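Local coordinates for protein pullulanase (Bacillus acidopullulyticus, PDB 2WAN) that probably hydrolyses the alpha-1,6-glucosidic linkages of pullulan and related branched starch polysaccharides, at residues A625-K629 with D630-K634; K213-D217 with H218-T222. One frame throughout, in Å; residues are numbered along the deposited sequence.

Contact 1. Residues A625-K629 with D630-K634; sequences ALLGK and DTMAK. With ACT (acetate ion), chain O.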
ATOM      1  N   ALA A 625       2.975   0.838   0.942  1.00 12.14           N
ATOM      2  CA  ALA A 625       4.293   0.641   1.574  1.00 13.07           C
ATOM      3  C   ALA A 625       4.252  -0.534   2.553  1.00 14.22           C
ATOM      4  O   ALA A 625       5.175  -1.346   2.586  1.00 14.83           O
ATOM      5  CB  ALA A 625       4.741   1.916   2.290  1.00 15.44           C
ATOM      6  N   LEU A 626       3.167  -0.622   3.327  1.00 14.23           N
ATOM      7  CA  LEU A 626       2.982  -1.701   4.309  1.00 14.12           C
ATOM      8  C   LEU A 626       2.935  -3.112   3.735  1.00 15.96           C
ATOM      9  O   LEU A 626       3.215  -4.086   4.451  1.00 13.87           O
ATOM     10  CB  LEU A 626       1.710  -1.462   5.123  1.00 13.47           C
ATOM     11  CG  LEU A 626       1.655  -0.185   5.967  1.00 14.65           C
ATOM     12  CD1 LEU A 626       0.286  -0.064   6.585  1.00 13.68           C
ATOM     13  CD2 LEU A 626       2.740  -0.223   7.066  1.00 16.10           C
ATOM     14  N   LEU A 627       2.560  -3.249   2.464  1.00 12.84           N
ATOM     15  CA  LEU A 627       2.442  -4.594   1.874  1.00 13.20           C
ATOM     16  C   LEU A 627       3.800  -5.223   1.575  1.00 12.53           C
ATOM     17  O   LEU A 627       3.925  -6.453   1.544  1.00 13.90           O
ATOM     18  CB  LEU A 627       1.547  -4.572   0.631  1.00 11.58           C
ATOM     19  CG  LEU A 627       0.124  -4.044   0.905  1.00 15.50           C
ATOM     20  CD1 LEU A 627      -0.677  -4.033  -0.393  1.00 13.28           C
ATOM     21  CD2 LEU A 627      -0.616  -4.865   1.999  1.00 11.43           C
ATOM     22  N   GLY A 628       4.818  -4.384   1.393  1.00 14.15           N
ATOM     23  CA  GLY A 628       6.184  -4.862   1.176  1.00 13.42           C
ATOM     24  C   GLY A 628       6.543  -5.121  -0.279  1.00 15.53           C
ATOM     25  O   GLY A 628       5.683  -5.484  -1.105  1.00 13.54           O
ATOM     26  N   LYS A 629       7.823  -4.936  -0.596  1.00 14.35           N
ATOM     27  CA  LYS A 629       8.344  -5.111  -1.963  1.00 16.12           C
ATOM     28  C   LYS A 629       8.122  -6.504  -2.517  1.00 17.21           C
ATOM     29  O   LYS A 629       7.651  -6.650  -3.639  1.00 16.71           O
ATOM     30  CB  LYS A 629       9.846  -4.790  -2.037  1.00 18.68           C
ATOM     31  CG  LYS A 629      10.190  -3.325  -1.998  1.00 27.39           C
ATOM     32  CD  LYS A 629      11.676  -3.125  -1.674  1.00 30.17           C
ATOM     33  CE  LYS A 629      12.578  -3.525  -2.820  1.00 34.02           C
ATOM     34  NZ  LYS A 629      14.002  -3.154  -2.500  1.00 28.08           N
ATOM     35  N   ASP A 630       8.474  -7.529  -1.735  1.00 16.37           N
ATOM     36  CA  ASP A 630       8.371  -8.901  -2.196  1.00 17.67           C
ATOM     37  C   ASP A 630       6.939  -9.254  -2.557  1.00 15.49           C
ATOM     38  O   ASP A 630       6.678  -9.861  -3.597  1.00 17.46           O
ATOM     39  CB  ASP A 630       8.923  -9.860  -1.132  1.00 18.37           C
ATOM     40  CG  ASP A 630      10.450  -9.794  -1.027  1.00 25.21           C
ATOM     41  OD1 ASP A 630      11.086  -9.091  -1.840  1.00 31.91           O
ATOM     42  OD2 ASP A 630      11.011 -10.453  -0.125  1.00 34.60           O
ATOM     43  N   THR A 631       6.015  -8.829  -1.703  1.00 15.36           N
ATOM     44  CA  THR A 631       4.588  -9.041  -1.942  1.00 14.53           C
ATOM     45  C   THR A 631       4.075  -8.305  -3.187  1.00 13.34           C
ATOM     46  O   THR A 631       3.365  -8.893  -4.006  1.00 14.90           O
ATOM     47  CB  THR A 631       3.775  -8.675  -0.690  1.00 13.82           C
ATOM     48  OG1 THR A 631       4.143  -9.569   0.375  1.00 17.00           O
ATOM     49  CG2 THR A 631       2.255  -8.790  -0.933  1.00 15.98           C
ATOM     50  N   MET A 632       4.448  -7.035  -3.345  1.00 13.28           N
ATOM     51  CA  MET A 632       3.999  -6.268  -4.517  1.00 14.75           C
ATOM     52  C   MET A 632       4.562  -6.818  -5.831  1.00 14.44           C
ATOM     53  O   MET A 632       3.903  -6.796  -6.862  1.00 14.54           O
ATOM     54  CB  MET A 632       4.349  -4.783  -4.380  1.00 13.59           C
ATOM     55  CG  MET A 632       3.600  -4.026  -3.278  1.00 13.03           C
ATOM     56  SD  MET A 632       1.819  -4.351  -3.221  1.00 14.82           S
ATOM     57  CE  MET A 632       1.311  -4.081  -4.900  1.00 14.07           C
ATOM     58  N   ALA A 633       5.806  -7.290  -5.785  1.00 14.25           N
ATOM     59  CA  ALA A 633       6.396  -7.935  -6.943  1.00 12.62           C
ATOM     60  C   ALA A 633       5.569  -9.162  -7.330  1.00 13.71           C
ATOM     61  O   ALA A 633       5.323  -9.401  -8.508  1.00 14.70           O
ATOM     62  CB  ALA A 633       7.861  -8.315  -6.648  1.00 15.24           C
ATOM     63  N   LYS A 634       5.137  -9.939  -6.334  1.00 12.66           N
ATOM     64  CA  LYS A 634       4.350 -11.148  -6.626  1.00 14.88           C
ATOM     65  C   LYS A 634       2.956 -10.821  -7.148  1.00 13.71           C
ATOM     66  O   LYS A 634       2.461 -11.485  -8.068  1.00 14.94           O
ATOM     67  CB  LYS A 634       4.249 -12.067  -5.417  1.00 14.76           C
ATOM     68  CG  LYS A 634       5.529 -12.795  -5.076  1.00 20.36           C
ATOM     69  CD  LYS A 634       5.295 -13.715  -3.885  1.00 27.08           C
ATOM     70  CE  LYS A 634       6.481 -14.628  -3.646  1.00 32.75           C
ATOM     71  NZ  LYS A 634       6.200 -15.475  -2.453  1.00 35.37           N
TER
HETATM   72  C   ACT O1935       7.127  -8.338   2.250  1.00 30.42           C
HETATM   73  O   ACT O1935       6.671  -8.367   1.077  1.00 25.92           O
HETATM   74  OXT ACT O1935       8.303  -7.947   2.418  1.00 29.11           O
HETATM   75  CH3 ACT O1935       6.310  -8.731   3.426  1.00 29.25           C
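G628 and T631 share a flat acetate, probably from the crystallisation liquor: the G628 CA lies over one face, 3.8 Å from the acetate C, while T631 takes hold of the acetate O at one end of the group. This is the N-terminal turn of helix 629-642 of the (beta/alpha)8 barrel, with G628 as N-cap. T631 N donates to the acetate O at 2.9 Å, and T631 OG1, set beside its own backbone N (chi1 -64°), donates to the same O at 2.9 Å. The acetate O is thus gripped by two donors from T631, whose hydroxyl also accepts from Q600 NE2; the neighbouring D630 N is taken by Q664. Glycine suits the cap because phi is 89°, where a side chain would jam against the carbonyl O of L627. G628 O then accepts from M632 N at 3.0 Å, and K629 O from A633 N at 2.9 Å. K629 sends its amine outward to Q670. On the inner side L627 and M632 both pack on F621 of the barrel strand 618-621. Bent at chi2 and chi3, flexible M632 brings its SD against L627, 3.9 Å from CB and 3.8 Å from CD1.

Contact 2. Residues K213-D217 with H218-T222; sequences KIALD and HSWNT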
ATOM      1  N   LYS A 213      38.214   2.042  18.981  1.00 22.37           N
ATOM      2  CA  LYS A 213      37.245   1.658  19.990  1.00 23.69           C
ATOM      3  C   LYS A 213      36.125   0.870  19.298  1.00 23.87           C
ATOM      4  O   LYS A 213      36.130   0.692  18.066  1.00 22.61           O
ATOM      5  CB  LYS A 213      36.626   2.889  20.670  1.00 22.91           C
ATOM      6  CG  LYS A 213      37.595   3.795  21.408  1.00 26.11           C
ATOM      7  CD  LYS A 213      36.848   4.686  22.378  1.00 25.42           C
ATOM      8  CE  LYS A 213      36.573   3.933  23.677  1.00 22.80           C
ATOM      9  NZ  LYS A 213      35.818   4.733  24.667  1.00 21.85           N
ATOM     10  N   ILE A 214      35.172   0.407  20.099  1.00 22.83           N
ATOM     11  CA  ILE A 214      33.924  -0.141  19.584  1.00 23.14           C
ATOM     12  C   ILE A 214      32.802   0.771  20.056  1.00 23.02           C
ATOM     13  O   ILE A 214      32.597   0.937  21.272  1.00 23.23           O
ATOM     14  CB  ILE A 214      33.691  -1.602  20.077  1.00 22.72           C
ATOM     15  CG1 ILE A 214      34.789  -2.554  19.565  1.00 23.62           C
ATOM     16  CG2 ILE A 214      32.292  -2.105  19.715  1.00 24.41           C
ATOM     17  CD1 ILE A 214      34.801  -2.813  18.065  1.00 27.19           C
ATOM     18  N   ALA A 215      32.086   1.379  19.104  1.00 23.71           N
ATOM     19  CA  ALA A 215      30.948   2.238  19.424  1.00 24.19           C
ATOM     20  C   ALA A 215      29.653   1.491  19.188  1.00 24.39           C
ATOM     21  O   ALA A 215      29.519   0.774  18.195  1.00 25.73           O
ATOM     22  CB  ALA A 215      30.984   3.528  18.595  1.00 22.46           C
ATOM     23  N   LEU A 216      28.704   1.672  20.099  1.00 25.26           N
ATOM     24  CA  LEU A 216      27.414   0.987  20.028  1.00 27.41           C
ATOM     25  C   LEU A 216      26.303   1.869  19.471  1.00 27.68           C
ATOM     26  O   LEU A 216      26.301   3.090  19.664  1.00 28.18           O
ATOM     27  CB  LEU A 216      27.001   0.459  21.409  1.00 26.29           C
ATOM     28  CG  LEU A 216      27.871  -0.602  22.100  1.00 30.70           C
ATOM     29  CD1 LEU A 216      27.064  -1.293  23.198  1.00 30.95           C
ATOM     30  CD2 LEU A 216      28.427  -1.622  21.125  1.00 29.05           C
ATOM     31  N   ASP A 217      25.359   1.235  18.775  1.00 29.36           N
ATOM     32  CA  ASP A 217      24.088   1.877  18.402  1.00 29.98           C
ATOM     33  C   ASP A 217      24.226   3.164  17.577  1.00 29.44           C
ATOM     34  O   ASP A 217      23.374   4.053  17.666  1.00 27.96           O
ATOM     35  CB  ASP A 217      23.222   2.110  19.647  1.00 31.78           C
ATOM     36  CG  ASP A 217      23.021   0.836  20.463  1.00 34.64           C
ATOM     37  OD1 ASP A 217      22.834  -0.234  19.849  1.00 34.04           O
ATOM     38  OD2 ASP A 217      23.060   0.904  21.714  1.00 39.32           O
ATOM     39  N   HIS A 218      25.287   3.242  16.774  1.00 28.31           N
ATOM     40  CA  HIS A 218      25.526   4.366  15.854  1.00 31.37           C
ATOM     41  C   HIS A 218      25.754   5.727  16.529  1.00 31.64           C
ATOM     42  O   HIS A 218      25.558   6.770  15.898  1.00 33.12           O
ATOM     43  CB  HIS A 218      24.409   4.472  14.798  1.00 33.25           C
ATOM     44  CG  HIS A 218      24.394   3.346  13.812  1.00 35.77           C
ATOM     45  ND1 HIS A 218      23.233   2.878  13.237  1.00 42.44           N
ATOM     46  CD2 HIS A 218      25.396   2.592  13.301  1.00 39.48           C
ATOM     47  CE1 HIS A 218      23.520   1.890  12.408  1.00 44.04           C
ATOM     48  NE2 HIS A 218      24.826   1.697  12.430  1.00 43.82           N
ATOM     49  N   SER A 219      26.163   5.725  17.796  1.00 29.47           N
ATOM     50  CA  SER A 219      26.527   6.979  18.463  1.00 29.31           C
ATOM     51  C   SER A 219      27.735   6.827  19.383  1.00 28.49           C
ATOM     52  O   SER A 219      28.296   5.735  19.520  1.00 25.66           O
ATOM     53  CB  SER A 219      25.342   7.583  19.227  1.00 29.58           C
ATOM     54  OG  SER A 219      24.995   6.795  20.346  1.00 31.36           O
ATOM     55  N   TRP A 220      28.133   7.945  19.987  1.00 28.33           N
ATOM     56  CA  TRP A 220      29.229   7.968  20.950  1.00 29.30           C
ATOM     57  C   TRP A 220      28.704   7.884  22.382  1.00 30.21           C
ATOM     58  O   TRP A 220      29.469   8.015  23.345  1.00 28.34           O
ATOM     59  CB  TRP A 220      30.060   9.239  20.772  1.00 29.33           C
ATOM     60  CG  TRP A 220      30.889   9.269  19.524  1.00 25.93           C
ATOM     61  CD1 TRP A 220      30.734  10.110  18.457  1.00 28.21           C
ATOM     62  CD2 TRP A 220      32.015   8.433  19.217  1.00 25.11           C
ATOM     63  NE1 TRP A 220      31.697   9.850  17.506  1.00 24.33           N
ATOM     64  CE2 TRP A 220      32.490   8.822  17.944  1.00 25.00           C
ATOM     65  CE3 TRP A 220      32.669   7.394  19.893  1.00 26.88           C
ATOM     66  CZ2 TRP A 220      33.592   8.213  17.338  1.00 21.02           C
ATOM     67  CZ3 TRP A 220      33.757   6.783  19.287  1.00 21.96           C
ATOM     68  CH2 TRP A 220      34.215   7.198  18.027  1.00 21.49           C
ATOM     69  N   ASN A 221      27.395   7.676  22.524  1.00 30.76           N
ATOM     70  CA  ASN A 221      26.788   7.544  23.846  1.00 32.58           C
ATOM     71  C   ASN A 221      27.507   6.467  24.656  1.00 31.60           C
ATOM     72  O   ASN A 221      27.871   6.675  25.816  1.00 30.54           O
ATOM     73  CB  ASN A 221      25.305   7.200  23.710  1.00 34.38           C
ATOM     74  CG  ASN A 221      24.433   7.969  24.683  1.00 43.16           C
ATOM     75  OD1 ASN A 221      24.605   7.886  25.904  1.00 49.77           O
ATOM     76  ND2 ASN A 221      23.477   8.716  24.143  1.00 47.90           N
ATOM     77  N   THR A 222      27.727   5.325  24.012  1.00 31.01           N
ATOM     78  CA  THR A 222      28.416   4.204  24.628  1.00 29.54           C
ATOM     79  C   THR A 222      29.474   3.646  23.685  1.00 29.44           C
ATOM     80  O   THR A 222      29.161   3.176  22.584  1.00 29.37           O
ATOM     81  CB  THR A 222      27.416   3.102  25.017  1.00 30.41           C
ATOM     82  OG1 THR A 222      26.439   3.650  25.907  1.00 30.03           O
ATOM     83  CG2 THR A 222      28.116   1.937  25.707  1.00 30.35           C
TER
HETATM   84  O   HOH W   1      27.731   2.126  16.284  1.00 25.39           O
HETATM   85  O   HOH W   2      26.204   4.758  21.764  1.00 31.56           O
HETATM   86  O   HOH W   3      24.298   3.259  23.248  1.00 37.68           O
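L216 reaches across to T222 with both backbone and side chain. Its N donates to T222 O at 2.9 Å in an almost straight bond (167°), and the side chain then runs on over the same residue: CB lies 3.7 Å from T222 O, CG slightly farther from that oxygen, and the CD1 methyl comes to 4.2 Å from T222 CG2. Beyond T222 the leucine packs on Y224 and Y244, so a branched apolar side chain fits this boundary between the rim of the loop and the interior of the domain. The stretch is a beta hairpin of the X25 domain, joining strands 208-216 and 223-233, and its chain reversal begins with a type I' turn from L216 to S219. D217 and H218, at the two central positions, both have positive phi, a conformation that asparagine, aspartate and glycine tolerate more readily than most residues. S219 N closes the turn on L216 O at 3.2 Å, coming in tilted from the carbonyl plane. Water completes the bonding: one molecule joins A215 O on the strand to H218 N in the turn, and another accepts from T222 N and lies within hydrogen-bonding distance of L216 O, 2.7 Å. S219 OG, placed by chi1 of 69° between its backbone N and carbonyl carbon, lies 2.8 Å from this second water and bonds to it. The imidazole of H218 leaves the hairpin, and its NE2 hydrogen-bonds to D187. The six-membered ring of W220 lies beside the strand, CZ3 4.3 Å from A215 CB, and the broad indole also packs on P184 and V169.

In the fold
Following the chain from the N terminus, contact 2 comes first. It closes the short loop between strands 208-216 and 223-233, the middle and an outer strand of a three-stranded antiparallel sheet in the X25 domain. The chain then passes through the carbohydrate-binding module 48 region and enters the catalytic barrel, where contact 1 carries it out of strand 618-621 and into helix 629-642. The two are in series, neither nesting nor crossing, and each is local. Their centres lie 34 Å apart and their nearest atoms about 18 Å, without touching: contact 2 sits in a peripheral beta domain, contact 1 much nearer the middle of the molecule.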